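Local coordinates for putative branched chain amino acid ABC transporter, periplasmic amino acid-binding protein (Brucella ovis, PDB 4XFK) that probably captures branched-chain and related small amino acids in the periplasm as the binding component of an ABC-type amino-acid transport system, at residues A89-I94 / V110-L115; E121-K126 / S345-A350; C127-F132 / A328-S333; P136-R141 / E173-A178; L303-E308 / G339-R344. The protein carries 1 engineered substitution. All coordinates share one frame; numbering follows the deposited sequence.

Contact 1. Residues A89-I94 / V110-L115; sequences AVAGQI and VLYLNL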
# COMPACT_ATOMS: atom_id res chain seq x y z
N ALA A 89 10.88 4.44 3.26
CA ALA A 89 12.11 4.88 3.92
C ALA A 89 12.03 4.51 5.40
O ALA A 89 12.97 3.95 5.97
CB ALA A 89 12.30 6.37 3.74
N VAL A 90 10.89 4.80 6.01
CA VAL A 90 10.65 4.39 7.38
C VAL A 90 10.63 2.87 7.52
O VAL A 90 11.22 2.30 8.44
CB VAL A 90 9.35 5.01 7.92
CG1 VAL A 90 8.93 4.35 9.23
CG2 VAL A 90 9.52 6.53 8.12
N ALA A 91 9.94 2.20 6.59
CA ALA A 91 9.83 0.74 6.65
C ALA A 91 11.19 0.04 6.58
O ALA A 91 11.40 -0.97 7.24
CB ALA A 91 8.95 0.23 5.53
N GLY A 92 12.10 0.57 5.77
CA GLY A 92 13.44 0.03 5.66
C GLY A 92 14.14 0.02 7.02
O GLY A 92 14.84 -0.93 7.37
N GLN A 93 13.93 1.09 7.78
CA GLN A 93 14.50 1.18 9.12
C GLN A 93 13.79 0.23 10.09
O GLN A 93 14.44 -0.50 10.84
CB GLN A 93 14.38 2.62 9.63
CG GLN A 93 15.12 2.85 10.93
CD GLN A 93 16.62 2.70 10.77
OE1 GLN A 93 17.20 3.16 9.78
NE2 GLN A 93 17.25 2.05 11.73
N ILE A 94 12.46 0.25 10.09
CA ILE A 94 11.69 -0.60 11.00
C ILE A 94 12.03 -2.06 10.79
O ILE A 94 12.30 -2.80 11.75
CB ILE A 94 10.16 -0.39 10.86
CG1 ILE A 94 9.77 1.01 11.35
CG2 ILE A 94 9.39 -1.46 11.64
CD1 ILE A 94 8.29 1.30 11.21
N VAL A 110 9.54 -10.05 17.72
CA VAL A 110 8.51 -9.07 17.39
C VAL A 110 8.17 -9.18 15.91
O VAL A 110 9.06 -9.38 15.07
CB VAL A 110 9.03 -7.65 17.75
CG1 VAL A 110 8.11 -6.56 17.20
CG2 VAL A 110 9.20 -7.51 19.26
N LEU A 111 6.88 -9.08 15.59
CA LEU A 111 6.42 -9.11 14.21
C LEU A 111 6.26 -7.71 13.64
O LEU A 111 5.80 -6.80 14.33
CB LEU A 111 5.06 -9.80 14.12
CG LEU A 111 5.01 -11.31 14.12
CD1 LEU A 111 3.63 -11.80 14.50
CD2 LEU A 111 5.42 -11.82 12.74
N TYR A 112 6.63 -7.54 12.38
CA TYR A 112 6.36 -6.30 11.66
C TYR A 112 5.32 -6.60 10.57
O TYR A 112 5.61 -7.31 9.60
CB TYR A 112 7.66 -5.72 11.08
CG TYR A 112 7.50 -4.54 10.14
CD1 TYR A 112 6.43 -3.64 10.26
CD2 TYR A 112 8.43 -4.33 9.12
CE1 TYR A 112 6.30 -2.58 9.38
CE2 TYR A 112 8.30 -3.28 8.25
CZ TYR A 112 7.24 -2.41 8.38
OH TYR A 112 7.15 -1.38 7.48
N LEU A 113 4.11 -6.11 10.78
CA LEU A 113 3.07 -6.19 9.75
C LEU A 113 3.12 -4.92 8.93
O LEU A 113 2.73 -3.83 9.37
CB LEU A 113 1.69 -6.35 10.38
CG LEU A 113 1.54 -7.49 11.40
CD1 LEU A 113 0.10 -7.55 11.86
CD2 LEU A 113 1.98 -8.82 10.82
N ASN A 114 3.65 -5.07 7.72
CA ASN A 114 3.80 -3.97 6.79
C ASN A 114 2.53 -3.85 5.98
O ASN A 114 2.23 -4.69 5.13
CB ASN A 114 5.03 -4.26 5.93
CG ASN A 114 5.15 -3.35 4.74
OD1 ASN A 114 4.37 -2.41 4.57
ND2 ASN A 114 6.14 -3.62 3.89
N LEU A 115 1.75 -2.82 6.26
CA LEU A 115 0.45 -2.68 5.63
C LEU A 115 0.45 -1.79 4.40
O LEU A 115 -0.62 -1.51 3.85
CB LEU A 115 -0.59 -2.16 6.63
CG LEU A 115 -0.91 -3.06 7.84
CD1 LEU A 115 -2.02 -2.45 8.66
CD2 LEU A 115 -1.28 -4.47 7.41
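The ring of Y112 lies under the gamma methyl of I94, a CH-pi contact in which I94 CG2 stands 3.7 Å from the ring centroid and 3° off the ring normal. It joins helix 88-104 to strand 111-114, the last two elements of a beta-alpha-beta unit in the five-stranded parallel sheet of one lobe of this periplasmic binding protein. Y112 points from the sheet toward the helix, with CG anti to the backbone N (chi1 171°), which carries the ring from the sheet to the helix. An aromatic suits this place because it is long enough to reach the helix and offers a broad face to a beta-branched neighbour. The I94 and Y112 side chains meet at about a right angle, and the opposite face of the ring takes CB of N114, two residues further along the strand, offset toward the rim. The phenol oxygen is buried, yet satisfied by a hydrogen bond to OE1 of Q84 near the end of strand 81-84. A91, one helical turn before I94, has a small side chain that suits the place where the tyrosine hydroxyl reaches the helix. Its methyl sits tightly against the hydroxyl, with A91 CB 3.1 Å from Y112 OH.

Contact 2. Residues E121-K126 / S345-A350; sequences ELTGSK and SDDHQA. With NA (sodium ion), chain E.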
# COMPACT_ATOMS: atom_id res chain seq x y z
N GLU A 121 12.59 -3.99 -1.91
CA GLU A 121 13.54 -4.62 -1.01
C GLU A 121 12.90 -5.30 0.20
O GLU A 121 13.46 -6.25 0.75
CB GLU A 121 14.59 -3.61 -0.53
CG GLU A 121 14.04 -2.49 0.34
CD GLU A 121 15.12 -1.58 0.90
OE1 GLU A 121 16.31 -1.81 0.60
OE2 GLU A 121 14.79 -0.63 1.65
N LEU A 122 11.72 -4.83 0.61
CA LEU A 122 11.09 -5.36 1.82
C LEU A 122 10.73 -6.84 1.70
O LEU A 122 10.66 -7.55 2.71
CB LEU A 122 9.91 -4.48 2.23
CG LEU A 122 10.34 -3.03 2.49
CD1 LEU A 122 9.15 -2.12 2.56
CD2 LEU A 122 11.17 -2.93 3.78
N THR A 123 10.53 -7.32 0.47
CA THR A 123 10.34 -8.75 0.25
C THR A 123 11.45 -9.32 -0.64
O THR A 123 11.32 -10.42 -1.18
CB THR A 123 8.97 -9.07 -0.38
OG1 THR A 123 8.78 -8.27 -1.55
CG2 THR A 123 7.84 -8.79 0.61
N GLY A 124 12.52 -8.55 -0.79
CA GLY A 124 13.68 -8.96 -1.57
C GLY A 124 14.90 -9.03 -0.68
O GLY A 124 14.98 -9.88 0.21
N SER A 125 15.85 -8.11 -0.89
CA SER A 125 17.11 -8.13 -0.14
C SER A 125 16.95 -7.97 1.37
O SER A 125 17.82 -8.41 2.13
CB SER A 125 18.07 -7.07 -0.68
OG SER A 125 17.57 -5.77 -0.44
N LYS A 126 15.85 -7.37 1.81
CA LYS A 126 15.59 -7.18 3.24
C LYS A 126 14.52 -8.12 3.79
O LYS A 126 14.07 -7.95 4.92
CB LYS A 126 15.21 -5.73 3.55
CG LYS A 126 16.37 -4.75 3.50
CD LYS A 126 15.97 -3.40 4.08
CE LYS A 126 17.17 -2.48 4.20
NZ LYS A 126 17.84 -2.29 2.89
N SER A 345 4.80 -17.90 1.34
CA SER A 345 5.73 -18.19 2.42
C SER A 345 7.17 -17.83 2.08
O SER A 345 7.94 -17.49 2.97
CB SER A 345 5.64 -19.65 2.83
OG SER A 345 5.99 -20.48 1.75
N ASP A 346 7.53 -17.88 0.79
CA ASP A 346 8.91 -17.67 0.39
C ASP A 346 9.45 -16.32 0.82
O ASP A 346 10.61 -16.21 1.24
CB ASP A 346 9.05 -17.75 -1.13
CG ASP A 346 8.50 -19.03 -1.71
OD1 ASP A 346 7.29 -19.31 -1.51
OD2 ASP A 346 9.27 -19.74 -2.39
N ASP A 347 8.61 -15.29 0.69
CA ASP A 347 9.07 -13.92 0.84
C ASP A 347 8.14 -13.09 1.71
O ASP A 347 8.45 -11.96 2.04
CB ASP A 347 9.25 -13.25 -0.54
CG ASP A 347 7.97 -13.25 -1.39
OD1 ASP A 347 6.96 -13.90 -1.03
OD2 ASP A 347 8.00 -12.60 -2.46
N HIS A 348 7.01 -13.67 2.10
CA HIS A 348 5.96 -12.96 2.84
C HIS A 348 5.40 -11.75 2.08
O HIS A 348 5.13 -10.70 2.66
CB HIS A 348 6.40 -12.60 4.27
CG HIS A 348 6.68 -13.80 5.12
ND1 HIS A 348 7.24 -13.71 6.37
CD2 HIS A 348 6.44 -15.11 4.90
CE1 HIS A 348 7.35 -14.92 6.88
NE2 HIS A 348 6.87 -15.79 6.01
N GLN A 349 5.22 -11.94 0.78
CA GLN A 349 4.41 -11.05 -0.04
C GLN A 349 3.00 -11.64 -0.14
O GLN A 349 2.83 -12.79 -0.53
CB GLN A 349 5.02 -10.92 -1.44
CG GLN A 349 4.16 -10.14 -2.42
CD GLN A 349 3.90 -8.71 -1.95
OE1 GLN A 349 4.84 -7.94 -1.69
NE2 GLN A 349 2.63 -8.36 -1.83
N ALA A 350 1.99 -10.85 0.23
CA ALA A 350 0.60 -11.32 0.13
C ALA A 350 0.16 -11.45 -1.33
O ALA A 350 0.64 -10.72 -2.21
CB ALA A 350 -0.34 -10.40 0.89
NA NA E . 4.57 -22.09 0.61
O HOH W 1 10.26 -11.57 -3.43
O HOH W 2 8.33 -9.54 -3.91
O HOH W 3 3.36 -20.06 -0.04
O HOH W 4 6.15 -21.62 -1.19
O HOH W 5 3.05 -21.97 2.69
O HOH W 6 3.05 -23.66 -0.56
O HOH W 7 6.10 -23.91 1.34
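Van der Waals contact joins T123 to the 345-350 loop, where T123 CG2 rests 3.5 Å from D347 O. The same methyl meets the amide oxygen of Q349, with T123 CG2 3.9 Å from Q349 OE1. Threonine suits this place by offering an apolar branch to the loop while its hydroxyl, turned between the backbone N and the carbonyl carbon (chi1 52°), hydrogen-bonds R133. That arginine also donates to Q349 OE1, so both side chains share one cationic partner.

A water adds a second polar bridge: one molecule links T123 O and D347 OD2, 2.7 Å from each. In the two-lobed periplasmic binding protein fold, the contact joins the loop between strands 111-114 and 131-133 to the loop between strands 339-343 and 350-360.

Within that second loop, D347 OD1 accepts from Q349 N at 3.2 Å, forming an Asx turn; the donor meets the carboxylate from above its plane. The other oxygen, D347 OD2, forms a salt bridge with R344, whose positive charge would probably stabilise the buried carboxylate. In the conformer given here, S345 OG binds a sodium ion at 2.4 Å, with five waters, one held by S345 N and another by D346 OD1.

Contact 3. Residues C127-F132 / A328-S333; sequences CHFYHF and AIENAS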
# COMPACT_ATOMS: atom_id res chain seq x y z
N CYS A 127 14.11 -9.10 3.00
CA CYS A 127 13.13 -10.10 3.42
C CYS A 127 13.60 -10.84 4.67
O CYS A 127 14.77 -11.24 4.75
CB CYS A 127 12.95 -11.10 2.27
SG CYS A 127 12.00 -12.57 2.64
N HIS A 128 12.71 -11.02 5.64
CA HIS A 128 12.99 -11.89 6.78
C HIS A 128 11.69 -12.44 7.33
O HIS A 128 10.60 -11.97 6.98
CB HIS A 128 13.83 -11.20 7.86
CG HIS A 128 13.16 -10.02 8.49
ND1 HIS A 128 12.48 -10.09 9.69
CD2 HIS A 128 13.08 -8.73 8.08
CE1 HIS A 128 12.01 -8.89 9.99
NE2 HIS A 128 12.36 -8.05 9.03
N PHE A 129 11.81 -13.44 8.19
CA PHE A 129 10.65 -14.23 8.60
C PHE A 129 9.61 -13.43 9.37
O PHE A 129 8.43 -13.71 9.30
CB PHE A 129 11.11 -15.44 9.41
CG PHE A 129 9.99 -16.35 9.84
CD1 PHE A 129 9.43 -17.25 8.95
CD2 PHE A 129 9.51 -16.30 11.13
CE1 PHE A 129 8.39 -18.09 9.36
CE2 PHE A 129 8.49 -17.13 11.55
CZ PHE A 129 7.92 -18.02 10.66
N TYR A 130 10.05 -12.41 10.11
CA TYR A 130 9.13 -11.68 10.98
C TYR A 130 8.59 -10.39 10.36
O TYR A 130 7.93 -9.60 11.04
CB TYR A 130 9.76 -11.45 12.37
CG TYR A 130 9.93 -12.75 13.13
CD1 TYR A 130 8.87 -13.29 13.86
CD2 TYR A 130 11.13 -13.45 13.09
CE1 TYR A 130 9.02 -14.50 14.54
CE2 TYR A 130 11.28 -14.65 13.77
CZ TYR A 130 10.23 -15.17 14.49
OH TYR A 130 10.38 -16.37 15.16
N HIS A 131 8.86 -10.19 9.07
CA HIS A 131 8.19 -9.17 8.28
C HIS A 131 7.17 -9.84 7.35
O HIS A 131 7.46 -10.88 6.73
CB HIS A 131 9.20 -8.36 7.45
CG HIS A 131 8.58 -7.60 6.30
ND1 HIS A 131 8.48 -8.12 5.03
CD2 HIS A 131 8.03 -6.36 6.23
CE1 HIS A 131 7.89 -7.25 4.23
NE2 HIS A 131 7.60 -6.17 4.94
N PHE A 132 6.00 -9.23 7.26
CA PHE A 132 4.98 -9.64 6.30
C PHE A 132 4.46 -8.41 5.60
O PHE A 132 4.10 -7.42 6.27
CB PHE A 132 3.80 -10.32 7.02
CG PHE A 132 4.12 -11.67 7.57
CD1 PHE A 132 4.74 -11.81 8.80
CD2 PHE A 132 3.78 -12.82 6.86
CE1 PHE A 132 5.02 -13.06 9.31
CE2 PHE A 132 4.05 -14.07 7.37
CZ PHE A 132 4.67 -14.20 8.60
N ALA A 328 0.94 -19.11 11.36
CA ALA A 328 -0.49 -19.06 11.06
C ALA A 328 -0.78 -18.07 9.92
O ALA A 328 -1.65 -18.32 9.09
CB ALA A 328 -1.30 -18.71 12.30
N ILE A 329 -0.04 -16.96 9.85
CA ILE A 329 -0.24 -16.03 8.74
C ILE A 329 0.15 -16.70 7.42
O ILE A 329 -0.58 -16.62 6.44
CB ILE A 329 0.56 -14.72 8.91
CG1 ILE A 329 0.12 -13.96 10.16
CG2 ILE A 329 0.37 -13.82 7.67
CD1 ILE A 329 1.07 -12.83 10.54
N GLU A 330 1.28 -17.39 7.41
CA GLU A 330 1.71 -18.13 6.23
C GLU A 330 0.64 -19.11 5.74
O GLU A 330 0.47 -19.30 4.54
CB GLU A 330 2.99 -18.91 6.50
CG GLU A 330 4.23 -18.05 6.68
CD GLU A 330 5.49 -18.88 6.78
OE1 GLU A 330 5.42 -20.04 7.22
OE2 GLU A 330 6.56 -18.37 6.40
N ASN A 331 -0.04 -19.74 6.69
CA ASN A 331 -0.99 -20.80 6.39
C ASN A 331 -2.42 -20.31 6.14
O ASN A 331 -3.28 -21.08 5.74
CB ASN A 331 -1.04 -21.82 7.53
CG ASN A 331 0.30 -22.48 7.79
OD1 ASN A 331 1.14 -22.58 6.91
ND2 ASN A 331 0.49 -22.97 9.01
N ALA A 332 -2.66 -19.03 6.40
CA ALA A 332 -4.02 -18.50 6.40
C ALA A 332 -4.51 -18.05 5.03
O ALA A 332 -3.73 -17.60 4.19
CB ALA A 332 -4.13 -17.34 7.38
N SER A 333 -5.81 -18.16 4.83
CA SER A 333 -6.44 -17.55 3.67
C SER A 333 -7.80 -17.02 4.10
O SER A 333 -8.45 -17.60 4.97
CB SER A 333 -6.61 -18.55 2.52
OG SER A 333 -7.51 -19.57 2.88
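I329 lies over one face of the F132 ring, the two side chains coming from opposite directions. I329 CD1 stands over the ring centre, 4.1 Å from the centroid and 10° off the normal, a CH-pi contact. The other branch is closer still, with I329 CG2 3.6 Å from F132 CD2. Beta-branched isoleucine suits this place because one arm puts CD1 over the centre and the other sets CG2 by the rim at CD2 and CE2. Beside it, E330 passes F132 at the edge, near the ring plane, with E330 CG 4.0 Å from F132 CE2.

Beyond CG the glutamate chain runs extended and carries its carboxylate to F129, where E330 OE2 lies 3.5 Å from F129 CE1. The ring and carboxylate planes are 83° apart. F129 reaches this point with CG anti to its backbone N (chi1 -178°).

These residues join strand 131-133, an outermost strand of the five-stranded parallel sheet, and the beta turn before it to helix 322-331. The helix comes nearly 200 residues later, after the chain has passed through the other lobe and returned, as in two-lobed periplasmic binding proteins.

Further out, H348 is stacked on the F132 ring, and its NE2 is hydrogen-bonded with E330 OE2. That oxygen also forms a salt bridge with R397, so two partners hold the carboxylate beside F129. The turn is a type I from H128 to H131, closed by a 3.3 Å bond from H131 N to H128 O.

Contact 4. Residues P136-R141 / E173-A178; sequences PNAAIR and ENTVVA. Engineered in segment 136-141: R141 (natural residue His).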
# COMPACT_ATOMS: atom_id res chain seq x y z
N PRO A 136 0.34 -4.12 -2.14
CA PRO A 136 1.16 -4.27 -3.34
C PRO A 136 2.61 -3.83 -3.11
O PRO A 136 2.99 -3.33 -2.04
CB PRO A 136 0.48 -3.34 -4.36
CG PRO A 136 -0.94 -3.24 -3.86
CD PRO A 136 -0.82 -3.24 -2.36
N ASN A 137 3.41 -4.05 -4.14
CA ASN A 137 4.76 -3.50 -4.21
C ASN A 137 4.93 -2.87 -5.59
O ASN A 137 4.01 -2.93 -6.42
CB ASN A 137 5.81 -4.58 -3.91
CG ASN A 137 5.75 -5.74 -4.89
OD1 ASN A 137 5.72 -5.53 -6.10
ND2 ASN A 137 5.70 -6.96 -4.36
N ALA A 138 6.08 -2.26 -5.85
CA ALA A 138 6.28 -1.54 -7.10
C ALA A 138 6.03 -2.41 -8.33
O ALA A 138 5.46 -1.95 -9.32
CB ALA A 138 7.68 -0.94 -7.16
N ALA A 139 6.46 -3.66 -8.26
CA ALA A 139 6.31 -4.57 -9.39
C ALA A 139 4.84 -4.88 -9.67
O ALA A 139 4.38 -4.83 -10.81
CB ALA A 139 7.10 -5.85 -9.17
N ILE A 140 4.10 -5.19 -8.61
CA ILE A 140 2.68 -5.49 -8.77
C ILE A 140 1.92 -4.26 -9.28
O ILE A 140 1.12 -4.37 -10.21
CB ILE A 140 2.07 -5.97 -7.43
CG1 ILE A 140 2.75 -7.28 -6.98
CG2 ILE A 140 0.56 -6.12 -7.56
CD1 ILE A 140 2.36 -7.72 -5.56
N ARG A 141 2.17 -3.10 -8.67
CA ARG A 141 1.49 -1.87 -9.09
C ARG A 141 1.68 -1.59 -10.58
O ARG A 141 0.71 -1.33 -11.31
CB ARG A 141 2.02 -0.66 -8.31
CG ARG A 141 1.64 -0.59 -6.84
CD ARG A 141 0.17 -0.28 -6.59
NE ARG A 141 -0.01 0.01 -5.17
CZ ARG A 141 -1.17 0.33 -4.61
NH1 ARG A 141 -2.27 0.42 -5.35
NH2 ARG A 141 -1.24 0.55 -3.31
N GLU A 173 10.47 3.58 -11.22
CA GLU A 173 11.17 3.85 -12.46
C GLU A 173 11.80 2.58 -13.05
O GLU A 173 11.65 2.30 -14.24
CB GLU A 173 12.26 4.91 -12.28
CG GLU A 173 12.96 5.24 -13.59
CD GLU A 173 14.08 6.25 -13.44
OE1 GLU A 173 13.79 7.45 -13.29
OE2 GLU A 173 15.26 5.83 -13.48
N ASN A 174 12.50 1.82 -12.21
CA ASN A 174 13.17 0.61 -12.69
C ASN A 174 12.16 -0.41 -13.22
O ASN A 174 12.40 -1.06 -14.23
CB ASN A 174 14.04 -0.00 -11.60
CG ASN A 174 15.28 0.83 -11.30
OD1 ASN A 174 15.71 1.65 -12.11
ND2 ASN A 174 15.88 0.60 -10.13
N THR A 175 11.02 -0.52 -12.55
CA THR A 175 9.95 -1.42 -12.97
C THR A 175 9.35 -0.99 -14.31
O THR A 175 9.20 -1.81 -15.22
CB THR A 175 8.83 -1.46 -11.92
OG1 THR A 175 9.36 -1.97 -10.68
CG2 THR A 175 7.69 -2.35 -12.38
N VAL A 176 9.02 0.29 -14.44
CA VAL A 176 8.44 0.81 -15.66
C VAL A 176 9.40 0.61 -16.85
O VAL A 176 8.98 0.20 -17.93
CB VAL A 176 8.07 2.30 -15.49
CG1 VAL A 176 7.79 2.96 -16.83
CG2 VAL A 176 6.86 2.44 -14.56
N VAL A 177 10.69 0.88 -16.63
CA VAL A 177 11.71 0.66 -17.66
C VAL A 177 11.85 -0.83 -18.00
O VAL A 177 11.93 -1.19 -19.16
CB VAL A 177 13.07 1.23 -17.20
CG1 VAL A 177 14.20 0.74 -18.10
CG2 VAL A 177 13.01 2.75 -17.17
N ALA A 178 11.85 -1.69 -16.98
CA ALA A 178 12.01 -3.13 -17.19
C ALA A 178 10.86 -3.74 -17.99
O ALA A 178 11.08 -4.68 -18.76
CB ALA A 178 12.18 -3.86 -15.87
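Two helices of the second lobe of the periplasmic binding protein fold meet here, where the first turn of helix 138-152 packs against helix 167-184. T175 fills the meeting point, its side chain directed toward the first helix. T175 CG2 lies 3.8 Å from A138 O and 4.0 Å from A139 CA, so the methyl touches backbone more than side chain. The hydroxyl branch faces the methyl of A138, with T175 OG1 4.0 Å from A138 CB. Small residues suit this position because the backbones approach closely: the CA atoms of A139 and T175 are 6.0 Å apart, and alanine adds only one methyl on that side. The threonine hydroxyl, placed anti to the carbonyl carbon (chi1 -62°), hydrogen-bonds D171 O one turn earlier in its own helix. This satisfies a polar atom in a buried setting and leaves the methyl for van der Waals contact with the backbone of A138 and A139. A138 is further covered by W168 and D171 of the same helix. The start of helix 138-152 is capped by N137, whose short amide side chain can fold back onto the first turn. N137 OD1 accepts from I140 N at 3.0 Å, with an angle of 166° at the hydrogen and the donor tilted 31° from the carbonyl plane.

Contact 5. Residues L303-E308 / G339-R344; sequences LQLFGE and GDYSMR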
# COMPACT_ATOMS: atom_id res chain seq x y z
N LEU A 303 -5.19 -6.90 7.57
CA LEU A 303 -5.57 -7.19 8.94
C LEU A 303 -6.69 -8.22 9.03
O LEU A 303 -6.80 -8.91 10.03
CB LEU A 303 -5.92 -5.91 9.70
CG LEU A 303 -4.73 -4.99 9.98
CD1 LEU A 303 -5.20 -3.64 10.54
CD2 LEU A 303 -3.76 -5.65 10.95
N GLN A 304 -7.48 -8.37 7.96
CA GLN A 304 -8.42 -9.49 7.89
C GLN A 304 -7.67 -10.82 7.78
O GLN A 304 -8.05 -11.80 8.43
CB GLN A 304 -9.41 -9.33 6.73
CG GLN A 304 -10.39 -8.19 6.97
CD GLN A 304 -11.46 -8.09 5.91
OE1 GLN A 304 -11.47 -8.83 4.93
NE2 GLN A 304 -12.39 -7.15 6.10
N LEU A 305 -6.61 -10.87 6.98
CA LEU A 305 -5.82 -12.09 6.92
C LEU A 305 -5.15 -12.36 8.26
O LEU A 305 -5.12 -13.49 8.73
CB LEU A 305 -4.77 -12.01 5.80
CG LEU A 305 -3.98 -13.31 5.61
CD1 LEU A 305 -4.89 -14.44 5.17
CD2 LEU A 305 -2.85 -13.12 4.62
N PHE A 306 -4.60 -11.31 8.88
CA PHE A 306 -4.02 -11.42 10.21
C PHE A 306 -5.03 -11.95 11.22
O PHE A 306 -4.72 -12.84 12.01
CB PHE A 306 -3.48 -10.05 10.63
CG PHE A 306 -2.97 -10.01 12.04
CD1 PHE A 306 -1.84 -10.73 12.42
CD2 PHE A 306 -3.61 -9.24 13.00
CE1 PHE A 306 -1.38 -10.69 13.72
CE2 PHE A 306 -3.14 -9.19 14.29
CZ PHE A 306 -2.03 -9.92 14.65
N GLY A 307 -6.26 -11.44 11.18
CA GLY A 307 -7.29 -11.91 12.08
C GLY A 307 -7.62 -13.37 11.87
O GLY A 307 -7.89 -14.11 12.82
N GLU A 308 -7.59 -13.81 10.62
CA GLU A 308 -7.81 -15.21 10.30
C GLU A 308 -6.69 -16.06 10.89
O GLU A 308 -6.94 -17.12 11.46
CB GLU A 308 -7.94 -15.40 8.79
CG GLU A 308 -7.94 -16.85 8.33
CD GLU A 308 -9.19 -17.61 8.71
OE1 GLU A 308 -10.18 -16.98 9.15
OE2 GLU A 308 -9.18 -18.85 8.56
N GLY A 339 -12.21 -10.65 -2.71
CA GLY A 339 -11.89 -12.01 -3.08
C GLY A 339 -10.82 -12.60 -2.19
O GLY A 339 -10.59 -12.15 -1.07
N ASP A 340 -10.12 -13.60 -2.72
CA ASP A 340 -9.18 -14.35 -1.91
C ASP A 340 -7.91 -13.58 -1.59
O ASP A 340 -7.36 -12.88 -2.44
CB ASP A 340 -8.84 -15.68 -2.58
CG ASP A 340 -9.99 -16.65 -2.55
OD1 ASP A 340 -10.78 -16.62 -1.57
OD2 ASP A 340 -10.12 -17.45 -3.50
N TYR A 341 -7.48 -13.73 -0.35
CA TYR A 341 -6.27 -13.14 0.11
C TYR A 341 -5.47 -14.22 0.85
O TYR A 341 -6.02 -14.93 1.70
CB TYR A 341 -6.70 -12.01 1.03
CG TYR A 341 -5.64 -11.04 1.37
CD1 TYR A 341 -4.70 -11.36 2.32
CD2 TYR A 341 -5.59 -9.80 0.77
CE1 TYR A 341 -3.72 -10.49 2.66
CE2 TYR A 341 -4.60 -8.91 1.10
CZ TYR A 341 -3.67 -9.26 2.06
OH TYR A 341 -2.68 -8.42 2.43
N SER A 342 -4.19 -14.36 0.52
CA SER A 342 -3.33 -15.34 1.18
C SER A 342 -1.91 -14.79 1.26
O SER A 342 -1.66 -13.67 0.83
CB SER A 342 -3.37 -16.69 0.46
OG SER A 342 -2.87 -16.59 -0.87
N MET A 343 -1.00 -15.59 1.80
CA MET A 343 0.37 -15.14 2.02
C MET A 343 1.37 -16.11 1.40
O MET A 343 1.30 -17.31 1.65
CB MET A 343 0.64 -15.05 3.53
CG MET A 343 2.04 -14.57 3.88
SD MET A 343 2.43 -12.92 3.25
CE MET A 343 1.20 -11.92 4.10
N ARG A 344 2.30 -15.59 0.61
CA ARG A 344 3.35 -16.43 0.04
C ARG A 344 4.44 -16.65 1.08
O ARG A 344 4.98 -15.70 1.65
CB ARG A 344 3.91 -15.82 -1.22
CG ARG A 344 4.96 -16.69 -1.88
CD ARG A 344 5.17 -16.28 -3.32
NE ARG A 344 5.68 -14.92 -3.43
CZ ARG A 344 5.74 -14.23 -4.56
NH1 ARG A 344 5.28 -14.77 -5.68
NH2 ARG A 344 6.23 -13.00 -4.58
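L305 contributes most of the buried surface, pushing its side chain from helix 296-312 against strand 339-343. Its CG is anti to the backbone N (chi1 -175°), which carries CG toward the strand; chi2 (64°) then sets the two methyls, CD2 at the ring edge of Y341 and CD1 by the backbone. In the conformer of Y341 given here, L305 CD2 is 3.4 Å from Y341 CE1. Closer to the backbone, L305 CB lies 3.5 Å from Y341 CD1, so the leucine meets the CD1-CE1 side of the ring, CD2 in its plane and CB raised from it. L305 CD1 is 3.7 Å from Y341 O.

Y341 points toward the helix, and its side chain crosses the leucine at a slant. Tyrosine suits this place because its flank is apolar while its far end can reach a polar group: the hydroxyl is hydrogen-bonded with F134 O. M343, two residues along and on the same side of the strand, adds a smaller patch where L305 CD2 lies 4.1 Å from M343 CB. The side chain of S342 between them points away.

The helix and strand axes pass 8.8 Å apart, at 67° between their directions. The strand belongs to the mixed sheet of the periplasmic binding protein fold, pairing antiparallel with strands 333-336 and 350-360. As all the contacts given here are apolar or van der Waals, the join depends on fit of shape, while directional bonds are made outside it, for example by the Y341 hydroxyl and the sheet backbone.

Overall arrangement
From the N terminus, contact 1 closes first, a short loop within one beta-alpha-beta unit of the five-stranded parallel sheet. Contact 2 then opens at 121-126 and closes only at 345-350, and contacts 3, 4 and 5 all nest inside its loop. Contact 4, local to 136-178, also lies within the long loop of contact 3. Contacts 3 and 5 cross, since 303-308 precedes 328-333 and 339-344 follows it. Contacts 2 and 3 thus bring late chain back to the parallel-sheet lobe, to a loop and to strand 131-133 with the turn before it; contact 5 ties helix 296-312 to the mixed sheet, and contact 4 joins two helices. Strand pairing joins contacts 1 and 3.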